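Surface glycan binding protein B (Bacteroides ovatus, PDB 6E57) binds mixed-linkage beta-glucan, probably holding this cereal polysaccharide at the cell surface as part of the bacterium's system for using it. Local coordinates at residues V223-N228 with T237-N242; G277-T282 with V305-E310; H363-A368 with H410-D415. All coordinates share one frame; numbering follows the deposited sequence.

Contact 1. Residues V223-N228 with T237-N242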
loop_
_atom_site.group_PDB
_atom_site.type_symbol
_atom_site.label_atom_id
_atom_site.label_comp_id
_atom_site.label_asym_id
_atom_site.label_seq_id
_atom_site.Cartn_x
_atom_site.Cartn_y
_atom_site.Cartn_z
ATOM N N VAL A 223 6.891 10.263 5.509
ATOM C CA VAL A 223 6.497 10.313 4.107
ATOM C C VAL A 223 6.212 8.881 3.633
ATOM O O VAL A 223 7.059 7.996 3.778
ATOM C CB VAL A 223 7.593 10.982 3.257
ATOM C CG1 VAL A 223 7.312 10.861 1.767
ATOM C CG2 VAL A 223 7.798 12.436 3.659
ATOM N N ILE A 224 5.026 8.677 3.048
ATOM C CA ILE A 224 4.492 7.343 2.763
ATOM C C ILE A 224 4.405 7.097 1.250
ATOM O O ILE A 224 4.741 6.005 0.787
ATOM C CB ILE A 224 3.123 7.152 3.446
ATOM C CG1 ILE A 224 3.234 7.245 4.969
ATOM C CG2 ILE A 224 2.485 5.842 3.013
ATOM C CD1 ILE A 224 1.916 7.504 5.663
ATOM N N SER A 225 3.917 8.081 0.485
ATOM C CA SER A 225 3.677 7.875 -0.945
ATOM C C SER A 225 3.853 9.177 -1.731
ATOM O O SER A 225 3.665 10.274 -1.200
ATOM C CB SER A 225 2.310 7.284 -1.186
ATOM O OG SER A 225 1.317 8.295 -1.181
ATOM N N GLY A 226 4.202 9.014 -3.013
ATOM C CA GLY A 226 4.346 10.098 -3.967
ATOM C C GLY A 226 5.777 10.592 -4.080
ATOM O O GLY A 226 6.031 11.528 -4.821
ATOM N N ALA A 227 6.714 9.947 -3.372
ATOM C CA ALA A 227 8.090 10.449 -3.239
ATOM C C ALA A 227 9.089 9.617 -4.063
ATOM O O ALA A 227 10.284 9.861 -3.983
ATOM C CB ALA A 227 8.472 10.470 -1.779
ATOM N N ASN A 228 8.603 8.655 -4.859
ATOM C CA ASN A 228 9.465 7.780 -5.668
ATOM C C ASN A 228 9.890 8.489 -6.959
ATOM O O ASN A 228 10.981 8.244 -7.467
ATOM C CB ASN A 228 8.780 6.457 -6.019
ATOM C CG ASN A 228 8.573 5.567 -4.812
ATOM O OD1 ASN A 228 7.571 5.691 -4.109
ATOM N ND2 ASN A 228 9.513 4.668 -4.567
ATOM N N THR A 237 3.604 16.645 -5.067
ATOM C CA THR A 237 2.766 16.415 -3.890
ATOM C C THR A 237 3.147 15.080 -3.241
ATOM O O THR A 237 3.151 14.035 -3.896
ATOM C CB THR A 237 1.277 16.496 -4.246
ATOM O OG1 THR A 237 1.021 17.829 -4.687
ATOM C CG2 THR A 237 0.371 16.166 -3.080
ATOM N N ILE A 238 3.448 15.152 -1.939
ATOM C CA ILE A 238 3.922 14.044 -1.124
ATOM C C ILE A 238 2.927 13.822 0.025
ATOM O O ILE A 238 2.444 14.789 0.621
ATOM C CB ILE A 238 5.347 14.353 -0.627
ATOM C CG1 ILE A 238 6.368 14.206 -1.757
ATOM C CG2 ILE A 238 5.715 13.503 0.576
ATOM C CD1 ILE A 238 7.738 14.755 -1.424
ATOM N N SER A 239 2.638 12.547 0.326
ATOM C CA SER A 239 1.620 12.151 1.307
ATOM C C SER A 239 2.265 11.392 2.471
ATOM O O SER A 239 3.073 10.499 2.251
ATOM C CB SER A 239 0.545 11.327 0.660
ATOM O OG SER A 239 -0.181 12.105 -0.277
ATOM N N GLY A 240 1.860 11.744 3.699
ATOM C CA GLY A 240 2.447 11.217 4.931
ATOM C C GLY A 240 1.502 11.354 6.114
ATOM O O GLY A 240 0.293 11.384 5.932
ATOM N N ILE A 241 2.069 11.454 7.324
ATOM C CA ILE A 241 1.278 11.406 8.559
ATOM C C ILE A 241 1.505 12.668 9.406
ATOM O O ILE A 241 0.526 13.245 9.886
ATOM C CB ILE A 241 1.538 10.107 9.353
ATOM C CG1 ILE A 241 0.752 10.061 10.669
ATOM C CG2 ILE A 241 3.021 9.893 9.595
ATOM C CD1 ILE A 241 -0.741 9.987 10.500
ATOM N N ASN A 242 2.757 13.098 9.611
ATOM C CA ASN A 242 3.008 14.274 10.466
ATOM C C ASN A 242 3.838 15.300 9.691
ATOM O O ASN A 242 4.890 15.748 10.151
ATOM C CB ASN A 242 3.664 13.883 11.794
ATOM C CG ASN A 242 2.742 13.091 12.698
ATOM O OD1 ASN A 242 1.605 13.494 12.940
ATOM N ND2 ASN A 242 3.226 11.972 13.212
#
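Ser239 faces both Ile224 and Ser225 across an antiparallel pairing whose two short strands run at 112° to each other and approach to 4.4 Å between their axes. Two residues set against one define a classic beta bulge, and the hydrogen bonds bear it out. Ser239 O takes both amides: Ile224 N lies 2.8 Å from Ser239 O, in the carbonyl plane, while Ser225 N, at 3.1 Å from the same Ser239 O, is tilted from that plane. In return Ser239 N gives its hydrogen to Ser225 O at 2.9 Å, so three backbone bonds meet at one serine. The psi of Ile224, -44°, supplies the kink that lets consecutive amides aim at a single carbonyl.

Among the side chains, Val223 and Ile238 meet next to the bulge, crossing obliquely: both methyls of Val223 approach CG2 of Ile238, with CG1 the nearer. Ile238 also borders Ala227, whose CB is 4.3 Å from Ile238 CG1, and it reaches Ile267 and Leu269 of strand 266-270. Ile224 CG1 lies beside its own backbone N (chi1 -62°), a setting from which CD1 comes over the opposite strand to 3.8 Å from Gly240 CA. Ser225 OG rests 3.6 Å from Ser239 CB; the two hydroxyl oxygens, Ser225 OG and Ser239 OG, are 4.2 Å apart and share no hydrogen bond. Beyond them, Gly226 turns the chain through backbone angles suited to glycine, and its carbonyl accepts from Trp236 NE1.

The chemistry is thus divided: backbone polarity fixes the bulge, with one carbonyl gripped by two donors, while Val223, Ala227 and Ile238 form an apolar patch. Val223 bonds through its backbone to Gln292 and Leu294, and Ile238 to Ile267, so both strands have further backbone partners beyond this pair.

Contact 2. Residues G277-T282 with V305-E310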
loop_
_atom_site.group_PDB
_atom_site.type_symbol
_atom_site.label_atom_id
_atom_site.label_comp_id
_atom_site.label_asym_id
_atom_site.label_seq_id
_atom_site.Cartn_x
_atom_site.Cartn_y
_atom_site.Cartn_z
ATOM N N GLY A 277 17.766 11.550 -13.692
ATOM C CA GLY A 277 18.528 10.538 -12.959
ATOM C C GLY A 277 17.935 10.251 -11.590
ATOM O O GLY A 277 16.822 10.689 -11.285
ATOM N N SER A 278 18.696 9.506 -10.775
ATOM C CA SER A 278 18.315 9.108 -9.410
ATOM C C SER A 278 18.974 10.037 -8.386
ATOM O O SER A 278 20.139 10.398 -8.535
ATOM C CB SER A 278 18.690 7.675 -9.139
ATOM O OG SER A 278 17.816 6.792 -9.821
ATOM N N TYR A 279 18.229 10.395 -7.337
ATOM C CA TYR A 279 18.719 11.313 -6.316
ATOM C C TYR A 279 18.258 10.864 -4.927
ATOM O O TYR A 279 17.217 10.226 -4.780
ATOM C CB TYR A 279 18.245 12.738 -6.609
ATOM C CG TYR A 279 18.808 13.319 -7.878
ATOM C CD1 TYR A 279 20.064 13.904 -7.899
ATOM C CD2 TYR A 279 18.097 13.259 -9.066
ATOM C CE1 TYR A 279 20.595 14.432 -9.065
ATOM C CE2 TYR A 279 18.612 13.783 -10.239
ATOM C CZ TYR A 279 19.865 14.372 -10.239
ATOM O OH TYR A 279 20.380 14.892 -11.390
ATOM N N THR A 280 19.056 11.232 -3.921
ATOM C CA THR A 280 18.730 11.030 -2.523
ATOM C C THR A 280 17.912 12.225 -2.021
ATOM O O THR A 280 18.278 13.370 -2.272
ATOM C CB THR A 280 20.005 10.861 -1.688
ATOM O OG1 THR A 280 20.720 9.732 -2.190
ATOM C CG2 THR A 280 19.720 10.673 -0.215
ATOM N N MET A 281 16.809 11.937 -1.319
ATOM C CA MET A 281 16.021 12.946 -0.610
ATOM C C MET A 281 16.092 12.658 0.895
ATOM O O MET A 281 15.938 11.515 1.317
ATOM C CB MET A 281 14.555 12.948 -1.064
ATOM C CG MET A 281 13.631 13.768 -0.163
ATOM S SD MET A 281 12.025 14.200 -0.914
ATOM C CE MET A 281 11.384 12.576 -1.309
ATOM N N THR A 282 16.352 13.711 1.678
ATOM C CA THR A 282 16.221 13.703 3.134
ATOM C C THR A 282 15.328 14.879 3.538
ATOM O O THR A 282 14.886 15.641 2.683
ATOM C CB THR A 282 17.590 13.783 3.821
ATOM O OG1 THR A 282 18.185 15.026 3.449
ATOM C CG2 THR A 282 18.507 12.638 3.453
ATOM N N VAL A 305 14.708 9.163 -5.267
ATOM C CA VAL A 305 13.788 9.899 -6.131
ATOM C C VAL A 305 14.323 9.828 -7.562
ATOM O O VAL A 305 15.470 10.195 -7.806
ATOM C CB VAL A 305 13.650 11.370 -5.690
ATOM C CG1 VAL A 305 12.621 12.116 -6.523
ATOM C CG2 VAL A 305 13.332 11.492 -4.211
ATOM N N THR A 306 13.480 9.362 -8.489
ATOM C CA THR A 306 13.757 9.449 -9.914
ATOM C C THR A 306 13.171 10.763 -10.443
ATOM O O THR A 306 11.972 11.012 -10.318
ATOM C CB THR A 306 13.217 8.228 -10.666
ATOM O OG1 THR A 306 13.932 7.093 -10.182
ATOM C CG2 THR A 306 13.387 8.326 -12.167
ATOM N N VAL A 307 14.040 11.599 -11.022
ATOM C CA VAL A 307 13.651 12.873 -11.598
ATOM C C VAL A 307 13.727 12.760 -13.127
ATOM O O VAL A 307 14.627 12.112 -13.669
ATOM C CB VAL A 307 14.528 14.021 -11.060
ATOM C CG1 VAL A 307 14.132 15.364 -11.653
ATOM C CG2 VAL A 307 14.497 14.086 -9.540
ATOM N N SER A 308 12.755 13.383 -13.801
ATOM C CA SER A 308 12.719 13.504 -15.260
ATOM C C SER A 308 12.082 14.848 -15.641
ATOM O O SER A 308 11.333 15.415 -14.851
ATOM C CB SER A 308 11.993 12.337 -15.888
ATOM O OG SER A 308 10.804 12.037 -15.176
ATOM N N THR A 309 12.405 15.358 -16.835
ATOM C CA THR A 309 11.834 16.618 -17.311
ATOM C C THR A 309 10.708 16.306 -18.301
ATOM O O THR A 309 10.857 15.451 -19.171
ATOM C CB THR A 309 12.891 17.542 -17.931
ATOM O OG1 THR A 309 13.342 16.956 -19.150
ATOM C CG2 THR A 309 14.071 17.797 -17.019
ATOM N N GLU A 310 9.589 17.020 -18.138
ATOM C CA GLU A 310 8.407 16.893 -18.977
ATOM C C GLU A 310 8.543 17.850 -20.166
ATOM O O GLU A 310 8.632 19.059 -19.980
ATOM C CB GLU A 310 7.165 17.198 -18.140
ATOM C CG GLU A 310 5.869 16.731 -18.768
ATOM C CD GLU A 310 4.719 16.574 -17.788
ATOM O OE1 GLU A 310 3.833 15.735 -18.050
ATOM O OE2 GLU A 310 4.712 17.287 -16.764
#
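Tyr279 lies against Val307, the two side chains crossing at about a right angle, with ring atom CD2 3.7 Å from Val307 CG2. The ring owes its place to CG being anti to the carbonyl carbon (chi1 -65°), and the hydroxyl at its far end is held by the carbonyl of Ser275. Replacing Tyr279 with an alanine would probably leave Val307 CG2 without its aromatic neighbour and the Ser275 carbonyl without the hydroxyl.

Met281 approaches Val305 differently. Its chain runs extended as far as SD and then bends at chi3 (58°), a fold that brings CE to 3.7 Å from Val305 CG2; Met281 CB lies equally far from that methyl. Trp236 touches both Met281 and Val305. On the other face, Ser278 OG and Thr306 OG1 stand 3.9 Å apart and make no mutual bond.

Beneath the side chains, Gly277 pairs with Val307, and Tyr279 with Val305, through two hydrogen bonds each; the straightest, Val307 N to Gly277 O, measures 2.9 Å at 174°. Reciprocal bonds on either side of the non-hydrogen-bonded Ser278-Thr306 pair are the signature of a regular antiparallel beta ladder, here in what is probably an immunoglobulin-like domain.

Contact 3. Residues H363-A368 with H410-D415. With EDO (1,2-ethanediol), chain I.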
loop_
_atom_site.group_PDB
_atom_site.type_symbol
_atom_site.label_atom_id
_atom_site.label_comp_id
_atom_site.label_asym_id
_atom_site.label_seq_id
_atom_site.Cartn_x
_atom_site.Cartn_y
_atom_site.Cartn_z
ATOM N N HIS A 363 -18.637 11.002 -23.957
ATOM C CA HIS A 363 -17.205 11.292 -24.093
ATOM C C HIS A 363 -16.395 9.988 -24.131
ATOM O O HIS A 363 -16.309 9.275 -23.121
ATOM C CB HIS A 363 -16.733 12.218 -22.964
ATOM C CG HIS A 363 -17.764 13.198 -22.523
ATOM N ND1 HIS A 363 -17.973 14.393 -23.175
ATOM C CD2 HIS A 363 -18.653 13.160 -21.508
ATOM C CE1 HIS A 363 -18.944 15.050 -22.579
ATOM N NE2 HIS A 363 -19.377 14.319 -21.554
ATOM N N LYS A 364 -15.799 9.704 -25.298
ATOM C CA LYS A 364 -14.912 8.562 -25.503
ATOM C C LYS A 364 -13.649 9.021 -26.244
ATOM O O LYS A 364 -13.742 9.797 -27.194
ATOM C CB LYS A 364 -15.618 7.472 -26.313
ATOM C CG LYS A 364 -16.633 6.641 -25.545
ATOM C CD LYS A 364 -16.921 5.303 -26.192
ATOM C CE LYS A 364 -17.878 4.442 -25.393
ATOM N NZ LYS A 364 -19.251 5.005 -25.371
ATOM N N MET A 365 -12.484 8.520 -25.807
ATOM C CA MET A 365 -11.202 8.770 -26.475
ATOM C C MET A 365 -10.403 7.466 -26.583
ATOM O O MET A 365 -10.627 6.520 -25.827
ATOM C CB MET A 365 -10.365 9.810 -25.721
ATOM C CG MET A 365 -9.726 9.284 -24.445
ATOM S SD MET A 365 -8.705 10.521 -23.600
ATOM C CE MET A 365 -7.389 10.751 -24.796
ATOM N N GLN A 366 -9.466 7.443 -27.537
ATOM C CA GLN A 366 -8.491 6.363 -27.688
ATOM C C GLN A 366 -7.237 6.923 -28.372
ATOM O O GLN A 366 -7.335 7.699 -29.323
ATOM C CB GLN A 366 -9.082 5.200 -28.493
ATOM C CG GLN A 366 -8.197 3.956 -28.509
ATOM C CD GLN A 366 -8.709 2.850 -29.402
ATOM O OE1 GLN A 366 -9.341 3.092 -30.426
ATOM N NE2 GLN A 366 -8.417 1.615 -29.027
ATOM N N LEU A 367 -6.063 6.535 -27.862
ATOM C CA LEU A 367 -4.790 6.803 -28.528
ATOM C C LEU A 367 -4.569 5.713 -29.579
ATOM O O LEU A 367 -4.726 4.533 -29.283
ATOM C CB LEU A 367 -3.655 6.812 -27.500
ATOM C CG LEU A 367 -3.433 8.134 -26.771
ATOM C CD1 LEU A 367 -4.664 8.539 -25.982
ATOM C CD2 LEU A 367 -2.217 8.043 -25.860
ATOM N N ALA A 368 -4.212 6.125 -30.799
ATOM C CA ALA A 368 -4.106 5.206 -31.918
ATOM C C ALA A 368 -3.037 5.678 -32.903
ATOM O O ALA A 368 -2.515 6.789 -32.797
ATOM C CB ALA A 368 -5.445 5.078 -32.599
ATOM N N HIS A 410 -14.832 11.022 -29.480
ATOM C CA HIS A 410 -15.932 11.984 -29.574
ATOM C C HIS A 410 -16.102 12.756 -28.262
ATOM O O HIS A 410 -15.953 12.203 -27.186
ATOM C CB HIS A 410 -17.233 11.265 -29.951
ATOM C CG HIS A 410 -18.426 12.159 -29.979
ATOM N ND1 HIS A 410 -18.716 12.967 -31.061
ATOM C CD2 HIS A 410 -19.396 12.380 -29.068
ATOM C CE1 HIS A 410 -19.815 13.650 -30.815
ATOM N NE2 HIS A 410 -20.253 13.307 -29.598
ATOM N N GLY A 411 -16.425 14.046 -28.388
ATOM C CA GLY A 411 -16.958 14.861 -27.300
ATOM C C GLY A 411 -15.905 15.291 -26.293
ATOM O O GLY A 411 -16.209 15.434 -25.100
ATOM N N TYR A 412 -14.674 15.516 -26.765
ATOM C CA TYR A 412 -13.598 16.000 -25.906
ATOM C C TYR A 412 -12.623 16.858 -26.716
ATOM O O TYR A 412 -12.673 16.886 -27.946
ATOM C CB TYR A 412 -12.870 14.836 -25.231
ATOM C CG TYR A 412 -11.934 14.061 -26.125
ATOM C CD1 TYR A 412 -12.399 13.014 -26.903
ATOM C CD2 TYR A 412 -10.583 14.366 -26.189
ATOM C CE1 TYR A 412 -11.549 12.293 -27.727
ATOM C CE2 TYR A 412 -9.718 13.654 -27.005
ATOM C CZ TYR A 412 -10.203 12.611 -27.776
ATOM O OH TYR A 412 -9.369 11.894 -28.584
ATOM N N TYR A 413 -11.748 17.556 -25.988
ATOM C CA TYR A 413 -10.706 18.384 -26.555
ATOM C C TYR A 413 -9.352 17.869 -26.072
ATOM O O TYR A 413 -9.246 17.435 -24.932
ATOM C CB TYR A 413 -10.849 19.839 -26.106
ATOM C CG TYR A 413 -12.106 20.543 -26.545
ATOM C CD1 TYR A 413 -13.259 20.493 -25.776
ATOM C CD2 TYR A 413 -12.132 21.300 -27.705
ATOM C CE1 TYR A 413 -14.415 21.154 -26.162
ATOM C CE2 TYR A 413 -13.278 21.971 -28.102
ATOM C CZ TYR A 413 -14.424 21.898 -27.329
ATOM O OH TYR A 413 -15.554 22.554 -27.720
ATOM N N VAL A 414 -8.340 17.937 -26.942
ATOM C CA VAL A 414 -6.951 17.730 -26.554
ATOM C C VAL A 414 -6.350 19.106 -26.244
ATOM O O VAL A 414 -6.365 19.991 -27.099
ATOM C CB VAL A 414 -6.164 17.000 -27.656
ATOM C CG1 VAL A 414 -4.670 16.998 -27.378
ATOM C CG2 VAL A 414 -6.679 15.584 -27.866
ATOM N N ASP A 415 -5.839 19.269 -25.017
ATOM C CA ASP A 415 -5.364 20.562 -24.509
ATOM C C ASP A 415 -3.832 20.584 -24.380
ATOM O O ASP A 415 -3.226 21.650 -24.494
ATOM C CB ASP A 415 -6.013 20.899 -23.164
ATOM C CG ASP A 415 -7.521 21.082 -23.223
ATOM O OD1 ASP A 415 -7.999 21.686 -24.208
ATOM O OD2 ASP A 415 -8.208 20.625 -22.275
HETATM C C1 EDO I . -9.515 -1.657 -30.903
HETATM O O1 EDO I . -8.893 -1.686 -29.610
HETATM C C2 EDO I . -8.744 -0.722 -31.834
HETATM O O2 EDO I . -7.731 -1.444 -32.555
#
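Met365 lays its CB over one face of the Tyr412 ring, 3.8 Å from the ring centroid, as a CH-pi contact. SD stands above the same face at 5.0 Å from that centroid, which makes this also a Met-aromatic contact, though a distant one. The chain turns at His410 and Gly411, leaving the sheet of strands 364-369 and 405-409 for strand 412-419. Tyr412 has CG between its backbone N and carbonyl carbon (chi1 75°), a rotation that swings the ring back toward Met365 and lets OH reach the carbonyl of Val408. Phe381 borders both Met365 and Tyr412.

At the turn itself, Lys364 and His410 form a hydrogen-bonded antiparallel pair: His410 N is 2.8 Å from Lys364 O, and Lys364 N is 3.1 Å from His410 O. The glycan site is close by. The side chain of Lys364 lies about 7 Å from a bound glucose unit, and His410 touches Asp323 of the glycan pocket while bonding through ND1 to Ser321.

Gly411 has phi 76°, a value easier for glycine than for other residues, and offers its carbonyl to the His363 ring: His363 ND1 donates to Gly411 O at 2.8 Å and 164°, the oxygen lying near the ring plane.

The contacts come one after another along the chain. Contacts 1 and 2 are neighbours, with centres 15 Å apart: Ala227 CB packs on Met281 CE at 3.6 Å, and Asn228 O probably accepts a hydrogen bond from Thr306 N at 2.9 Å. They therefore appear to belong to one beta domain. Contact 3 stands about 32 Å, centre to centre, from each of the others, in the C-terminal region that carries the glycan. The nearest atoms of contacts 2 and 3 are about 11 Å apart, yet strand 299-315, used by contact 2, and strand 412-419, entered by contact 3, are antiparallel neighbours. Through that pairing the glycan-bearing C-terminal part is joined to the preceding beta region.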